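Local coordinates for protein CAIP (Helicobacter cinaedi, PDB 5LBH) that probably oxidises and stores iron as a twelve-subunit Dps-like mini-ferritin, and promotes the differentiation of macrophages into foam cells in atherosclerotic inflammation, at residues G31-F34 and H35-H38; A112-S116 and Q117-V121; A123-A126 and D127-G131. All coordinates share one frame; numbering follows the deposited sequence.

Contact 1: residues G31-F34 and H35-H38; sequences GMDF and HPTH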
loop_
_atom_site.group_PDB
_atom_site.type_symbol
_atom_site.label_atom_id
_atom_site.label_comp_id
_atom_site.label_asym_id
_atom_site.label_seq_id
_atom_site.Cartn_x
_atom_site.Cartn_y
_atom_site.Cartn_z
ATOM N N GLY A 31 -35.096 -12.144 -3.350
ATOM C CA GLY A 31 -35.488 -11.274 -4.439
ATOM C C GLY A 31 -34.303 -10.755 -5.231
ATOM O O GLY A 31 -33.140 -10.910 -4.855
ATOM N N MET A 32 -34.629 -10.097 -6.352
ATOM C CA MET A 32 -33.617 -9.762 -7.354
ATOM C C MET A 32 -32.540 -8.850 -6.772
ATOM O O MET A 32 -31.367 -8.944 -7.147
ATOM C CB MET A 32 -34.286 -9.107 -8.566
ATOM C CG MET A 32 -33.750 -9.561 -9.941
ATOM S SD MET A 32 -33.920 -11.331 -10.360
ATOM C CE MET A 32 -32.219 -11.802 -10.662
ATOM N N ASP A 33 -32.909 -8.004 -5.819
ATOM C CA ASP A 33 -32.012 -7.030 -5.204
ATOM C C ASP A 33 -31.334 -7.643 -3.966
ATOM O O ASP A 33 -31.063 -7.004 -2.948
ATOM C CB ASP A 33 -32.889 -5.803 -4.920
ATOM C CG ASP A 33 -32.194 -4.649 -4.204
ATOM O OD1 ASP A 33 -32.857 -3.597 -4.114
ATOM O OD2 ASP A 33 -31.044 -4.725 -3.749
ATOM N N PHE A 34 -31.019 -8.945 -4.099
ATOM C CA PHE A 34 -30.469 -9.732 -2.993
ATOM C C PHE A 34 -29.074 -9.267 -2.608
ATOM O O PHE A 34 -28.761 -9.148 -1.420
ATOM C CB PHE A 34 -30.430 -11.232 -3.336
ATOM C CG PHE A 34 -29.578 -12.042 -2.383
ATOM C CD1 PHE A 34 -30.113 -12.553 -1.199
ATOM C CD2 PHE A 34 -28.224 -12.237 -2.629
ATOM C CE1 PHE A 34 -29.311 -13.272 -0.279
ATOM C CE2 PHE A 34 -27.413 -12.942 -1.705
ATOM C CZ PHE A 34 -27.964 -13.457 -0.533
ATOM N N HIS A 35 -28.202 -9.036 -3.595
ATOM C CA HIS A 35 -26.805 -8.852 -3.227
ATOM C C HIS A 35 -26.470 -7.485 -2.629
ATOM O O HIS A 35 -25.726 -7.428 -1.635
ATOM C CB HIS A 35 -25.879 -9.109 -4.405
ATOM C CG HIS A 35 -24.444 -9.200 -3.987
ATOM N ND1 HIS A 35 -23.473 -8.299 -4.406
ATOM C CD2 HIS A 35 -23.839 -10.032 -3.105
ATOM C CE1 HIS A 35 -22.321 -8.608 -3.836
ATOM N NE2 HIS A 35 -22.519 -9.652 -3.044
ATOM N N PRO A 36 -26.934 -6.364 -3.197
ATOM C CA PRO A 36 -26.731 -5.092 -2.487
ATOM C C PRO A 36 -27.292 -5.116 -1.072
ATOM O O PRO A 36 -26.647 -4.633 -0.128
ATOM C CB PRO A 36 -27.443 -4.064 -3.382
ATOM C CG PRO A 36 -28.220 -4.828 -4.335
ATOM C CD PRO A 36 -27.613 -6.163 -4.488
ATOM N N THR A 37 -28.454 -5.737 -0.884
ATOM C CA THR A 37 -29.044 -5.748 0.447
ATOM C C THR A 37 -28.235 -6.621 1.398
ATOM O O THR A 37 -28.021 -6.256 2.558
ATOM C CB THR A 37 -30.488 -6.220 0.343
ATOM O OG1 THR A 37 -31.256 -5.181 -0.278
ATOM C CG2 THR A 37 -31.057 -6.482 1.735
ATOM N N HIS A 38 -27.743 -7.757 0.913
ATOM C CA HIS A 38 -26.889 -8.607 1.735
ATOM C C HIS A 38 -25.669 -7.831 2.231
ATOM O O HIS A 38 -25.294 -7.923 3.405
ATOM C CB HIS A 38 -26.503 -9.839 0.910
ATOM C CG HIS A 38 -25.723 -10.886 1.646
ATOM N ND1 HIS A 38 -26.277 -11.681 2.630
ATOM C CD2 HIS A 38 -24.458 -11.342 1.465
ATOM C CE1 HIS A 38 -25.375 -12.554 3.051
ATOM N NE2 HIS A 38 -24.261 -12.366 2.363
HETATM O O HOH W 1 -28.872 -9.337 -6.334
#
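Phe34 and His38, one helical turn apart, lie side by side and point the same way. Their ring planes are nearly parallel, 18° apart, but slid against each other: the centroids stand 5.2 Å apart and the overlap is slight. What touches is the far end of the phenyl ring, with Phe34 CZ 4.0 Å from His38 ND1 and lying over one face of the imidazole toward its rim. In return, His38 CB sits over one face of the phenyl ring, again near the rim. Both first torsions place CG opposite the backbone N (166° for Phe34, -175° for His38), which is why the two rings leave the helix in a common direction. The backbone bond from His38 N to Phe34 O, 2.9 Å, closes the first turn of helix 34-61.

The chain enters this helix through a type I beta turn from Gly31 to Phe34, with Asp33 at the N-cap position, although its carboxylate makes no capping bond. A water takes up part of the work at this helix start, giving a proton to Met32 O and accepting one from His35 N at 2.8 Å. Thr37 reaches back to the turn, its side chain crossing that of Asp33 at about a right angle; Thr37 OG1 lies 3.2 Å from Asp33 O, a weak bond at most, and is also hydrogen-bonded to Ser89.

In this ferritin-like four-helix bundle, the side chain of His38 lies about 4 Å from a bound iron(III) ion. Its ND1 is hydrogen-bonded to His26 O and its ring stacks on that of His26, while Glu57 of a neighbouring subunit packs against it, consistent with the ferroxidase site that Dps proteins build between subunits.

Contact 2: residues A112-S116 and Q117-V121; sequences AQADS and QGDKV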
loop_
_atom_site.group_PDB
_atom_site.type_symbol
_atom_site.label_atom_id
_atom_site.label_comp_id
_atom_site.label_asym_id
_atom_site.label_seq_id
_atom_site.Cartn_x
_atom_site.Cartn_y
_atom_site.Cartn_z
ATOM N N ALA A 112 -28.672 16.161 24.489
ATOM C CA ALA A 112 -29.265 17.202 25.322
ATOM C C ALA A 112 -28.934 16.998 26.794
ATOM O O ALA A 112 -28.580 17.951 27.496
ATOM C CB ALA A 112 -30.780 17.229 25.141
ATOM N N GLN A 113 -29.036 15.761 27.275
ATOM C CA GLN A 113 -28.781 15.497 28.685
ATOM C C GLN A 113 -27.311 15.696 29.007
ATOM O O GLN A 113 -26.967 16.295 30.032
ATOM C CB GLN A 113 -29.191 14.068 29.040
ATOM C CG GLN A 113 -30.686 13.851 29.154
ATOM C CD GLN A 113 -31.301 14.555 30.352
ATOM O OE1 GLN A 113 -30.601 14.932 31.304
ATOM N NE2 GLN A 113 -32.618 14.751 30.303
ATOM N N ALA A 114 -26.427 15.224 28.125
ATOM C CA ALA A 114 -24.997 15.348 28.371
ATOM C C ALA A 114 -24.557 16.812 28.364
ATOM O O ALA A 114 -23.710 17.214 29.178
ATOM C CB ALA A 114 -24.213 14.507 27.355
ATOM N N ASP A 115 -25.112 17.627 27.457
ATOM C CA ASP A 115 -24.757 19.045 27.457
ATOM C C ASP A 115 -25.234 19.720 28.743
ATOM O O ASP A 115 -24.516 20.548 29.312
ATOM C CB ASP A 115 -25.347 19.748 26.223
ATOM C CG ASP A 115 -24.447 19.641 24.960
ATOM O OD1 ASP A 115 -23.199 19.626 25.082
ATOM O OD2 ASP A 115 -24.985 19.589 23.825
ATOM N N SER A 116 -26.396 19.306 29.273
ATOM C CA SER A 116 -26.882 19.829 30.553
ATOM C C SER A 116 -25.919 19.553 31.696
ATOM O O SER A 116 -25.892 20.301 32.672
ATOM C CB SER A 116 -28.229 19.209 30.914
ATOM O OG SER A 116 -29.242 19.660 30.057
ATOM N N GLN A 117 -25.169 18.462 31.635
ATOM C CA GLN A 117 -24.211 18.144 32.683
ATOM C C GLN A 117 -22.806 18.626 32.356
ATOM O O GLN A 117 -21.866 18.295 33.083
ATOM C CB GLN A 117 -24.177 16.634 32.939
ATOM C CG GLN A 117 -25.474 16.007 33.393
ATOM C CD GLN A 117 -25.333 14.498 33.528
ATOM O OE1 GLN A 117 -24.208 13.972 33.494
ATOM N NE2 GLN A 117 -26.466 13.787 33.682
ATOM N N GLY A 118 -22.628 19.389 31.287
ATOM C CA GLY A 118 -21.268 19.744 30.954
ATOM C C GLY A 118 -20.439 18.593 30.438
ATOM O O GLY A 118 -19.213 18.707 30.381
ATOM N N ASP A 119 -21.077 17.473 30.087
ATOM C CA ASP A 119 -20.391 16.317 29.513
ATOM C C ASP A 119 -20.371 16.483 27.996
ATOM O O ASP A 119 -21.119 15.841 27.253
ATOM C CB ASP A 119 -21.094 15.032 29.937
ATOM C CG ASP A 119 -20.368 13.799 29.491
ATOM O OD1 ASP A 119 -20.817 12.691 29.836
ATOM O OD2 ASP A 119 -19.368 13.913 28.768
ATOM N N LYS A 120 -19.458 17.335 27.530
ATOM C CA LYS A 120 -19.418 17.665 26.109
ATOM C C LYS A 120 -18.826 16.553 25.256
ATOM O O LYS A 120 -19.156 16.475 24.071
ATOM C CB LYS A 120 -18.684 19.000 25.894
ATOM C CG LYS A 120 -19.388 20.141 26.631
ATOM C CD LYS A 120 -18.748 21.508 26.464
ATOM C CE LYS A 120 -17.926 21.893 27.685
ATOM N NZ LYS A 120 -17.797 23.381 27.774
ATOM N N VAL A 121 -17.987 15.690 25.839
ATOM C CA VAL A 121 -17.427 14.549 25.113
ATOM C C VAL A 121 -18.524 13.566 24.708
ATOM O O VAL A 121 -18.569 13.109 23.563
ATOM C CB VAL A 121 -16.349 13.847 25.959
ATOM C CG1 VAL A 121 -15.797 12.667 25.199
ATOM C CG2 VAL A 121 -15.212 14.806 26.302
#
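Ala114 CB packs against Asp119, the N-cap residue just before helix 120-144, 3.4 Å from Asp119 O and 4.1 Å from Asp119 CB. Farther out, Asp115 and Lys120 cross at about a right angle, and the touch is a loose one between Asp115 OD1 and Lys120 CG. Their charged ends pair outside this turn: Asp115 OD2 forms a salt bridge with Lys120 of one neighbouring subunit, and Lys120 NZ forms one with Asp115 of another neighbouring subunit. Ser116 folds its hydroxyl back along the helix, chi1 -69° setting OG beside its own backbone N. OG and N of Ser116 then reach Ala112 O from opposite faces of the carbonyl plane, and this one acceptor holds both. Asp119 hydrogen-bonds to Ser122 OG through OD1 and forms a salt bridge to Arg58 through OD2. The backbone completes the reversal. Asp119 N binds Ala114 O at 2.8 Å, and Gly118 N meets Asp115 O at 3.0 Å from well above the carbonyl plane. With Gly118 as the C-prime residue at positive phi, this pair of bonds is the Schellman motif that ends helix 89-116.

Contact 3: residues A123-A126 and D127-G131; sequences AAYA and DDKVG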
loop_
_atom_site.group_PDB
_atom_site.type_symbol
_atom_site.label_atom_id
_atom_site.label_comp_id
_atom_site.label_asym_id
_atom_site.label_seq_id
_atom_site.Cartn_x
_atom_site.Cartn_y
_atom_site.Cartn_z
ATOM N N ALA A 123 -21.683 14.275 24.485
ATOM C CA ALA A 123 -22.565 14.985 23.564
ATOM C C ALA A 123 -21.978 15.043 22.153
ATOM O O ALA A 123 -22.717 14.916 21.169
ATOM C CB ALA A 123 -22.871 16.382 24.100
ATOM N N ALA A 124 -20.657 15.243 22.031
ATOM C CA ALA A 124 -20.028 15.279 20.710
ATOM C C ALA A 124 -20.154 13.932 20.001
ATOM O O ALA A 124 -20.499 13.870 18.813
ATOM C CB ALA A 124 -18.559 15.661 20.839
ATOM N N TYR A 125 -19.881 12.842 20.730
ATOM C CA TYR A 125 -20.102 11.500 20.206
ATOM C C TYR A 125 -21.564 11.288 19.816
ATOM O O TYR A 125 -21.853 10.737 18.748
ATOM C CB TYR A 125 -19.667 10.452 21.237
ATOM C CG TYR A 125 -20.027 9.058 20.800
ATOM C CD1 TYR A 125 -19.241 8.383 19.880
ATOM C CD2 TYR A 125 -21.165 8.425 21.281
ATOM C CE1 TYR A 125 -19.564 7.110 19.443
ATOM C CE2 TYR A 125 -21.499 7.140 20.854
ATOM C CZ TYR A 125 -20.690 6.491 19.927
ATOM O OH TYR A 125 -20.994 5.220 19.479
ATOM N N ALA A 126 -22.505 11.710 20.666
ATOM C CA ALA A 126 -23.906 11.518 20.300
ATOM C C ALA A 126 -24.272 12.357 19.077
ATOM O O ALA A 126 -24.974 11.877 18.178
ATOM C CB ALA A 126 -24.821 11.840 21.481
ATOM N N ASP A 127 -23.788 13.602 19.006
ATOM C CA ASP A 127 -24.103 14.432 17.848
ATOM C C ASP A 127 -23.533 13.839 16.572
ATOM O O ASP A 127 -24.163 13.929 15.511
ATOM C CB ASP A 127 -23.591 15.854 18.041
ATOM C CG ASP A 127 -24.321 16.596 19.155
ATOM O OD1 ASP A 127 -23.712 17.508 19.776
ATOM O OD2 ASP A 127 -25.513 16.284 19.385
ATOM N N ASP A 128 -22.375 13.186 16.655
ATOM C CA ASP A 128 -21.844 12.527 15.468
ATOM C C ASP A 128 -22.781 11.405 15.023
ATOM O O ASP A 128 -23.082 11.280 13.830
ATOM C CB ASP A 128 -20.424 12.014 15.740
ATOM C CG ASP A 128 -19.811 11.285 14.543
ATOM O OD1 ASP A 128 -19.332 10.136 14.710
ATOM O OD2 ASP A 128 -19.766 11.868 13.432
ATOM N N LYS A 129 -23.303 10.613 15.974
ATOM C CA LYS A 129 -24.257 9.572 15.596
ATOM C C LYS A 129 -25.594 10.156 15.151
ATOM O O LYS A 129 -26.241 9.594 14.259
ATOM C CB LYS A 129 -24.462 8.562 16.728
ATOM C CG LYS A 129 -23.157 7.953 17.190
ATOM C CD LYS A 129 -22.496 7.182 16.073
ATOM C CE LYS A 129 -21.000 7.215 16.251
ATOM N NZ LYS A 129 -20.298 6.446 15.195
ATOM N N VAL A 130 -26.016 11.286 15.724
ATOM C CA VAL A 130 -27.240 11.930 15.250
ATOM C C VAL A 130 -27.098 12.307 13.774
ATOM O O VAL A 130 -28.021 12.090 12.977
ATOM C CB VAL A 130 -27.582 13.156 16.127
ATOM C CG1 VAL A 130 -28.666 14.007 15.481
ATOM C CG2 VAL A 130 -28.040 12.724 17.511
ATOM N N GLY A 131 -25.947 12.884 13.391
ATOM C CA GLY A 131 -25.721 13.248 11.995
ATOM C C GLY A 131 -25.624 12.051 11.060
ATOM O O GLY A 131 -26.155 12.080 9.943
#
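One face of the Tyr125 ring is covered by the aliphatic chain of Lys129, one turn farther along the helix. Lys129 CG stands 4.2 Å from the ring centroid and 21° off the normal, a CH-pi contact displaced toward the hydroxyl-bearing end. The chain then continues obliquely over the same face to the opposite flank, where Lys129 CE lies 3.5 Å from Tyr125 CE1. Two torsions bring it there: CG is turned beside the lysine's own backbone N, and a bend at chi2 (-62°) folds the methylenes back over the ring instead of letting them run straight out. The ammonium group travels past the ring to a salt bridge with Glu132, and has a second, long one with Asp128 OD1. The methylenes meet the ring while the ammonium group pairs with acids.

The carboxylate of Asp127 is the other flat group. It hangs back toward the preceding turn, with OD1 3.1 Å from Ala123 O; both atoms are acceptors, so this is mere proximity. Ala123 O instead receives the backbone proton of Asp127 N at 2.7 Å, and OD2 is satisfied by Ser111 OG. The same i to i+4 ladder runs on regularly, with Val130 N bound to Ala126 O at 2.7 Å, and Val130 CG2 rests 3.3 Å from that carbonyl oxygen.

Helix 120-144 packs into the four-helix bundle through these residues. Ala126 packs on Leu110, and Val130 on Leu104 and Phe107, all of helix 89-116. Tyr125 meets Val51 and Asp54 of helix 34-61. Asp127 and Val130 also touch Lys120 and Val121 of a neighbouring subunit, so this part of the helix packs both within its own bundle and against another chain of the twelve-subunit assembly.

From the N terminus, helix 4-28 and the short strand 29-30 lead into contact 1, where the turn 31-34 starts helix 34-61. The chain then passes through helix 70-76 and strand 87-88, which pairs with strand 29-30, and runs down helix 89-116 to contact 2, the tight reversal into helix 120-144. Contact 3 follows within the first turns of that last helix. The three lie in series, none nested or crossed. Contacts 1 and 2 sit on opposite sides of the chain's centre, 41 Å apart between centres, whereas contacts 2 and 3 touch: Asp115 OD1 packs 3.4 Å from Ala123 CB, joining the last two helices across their connecting turn.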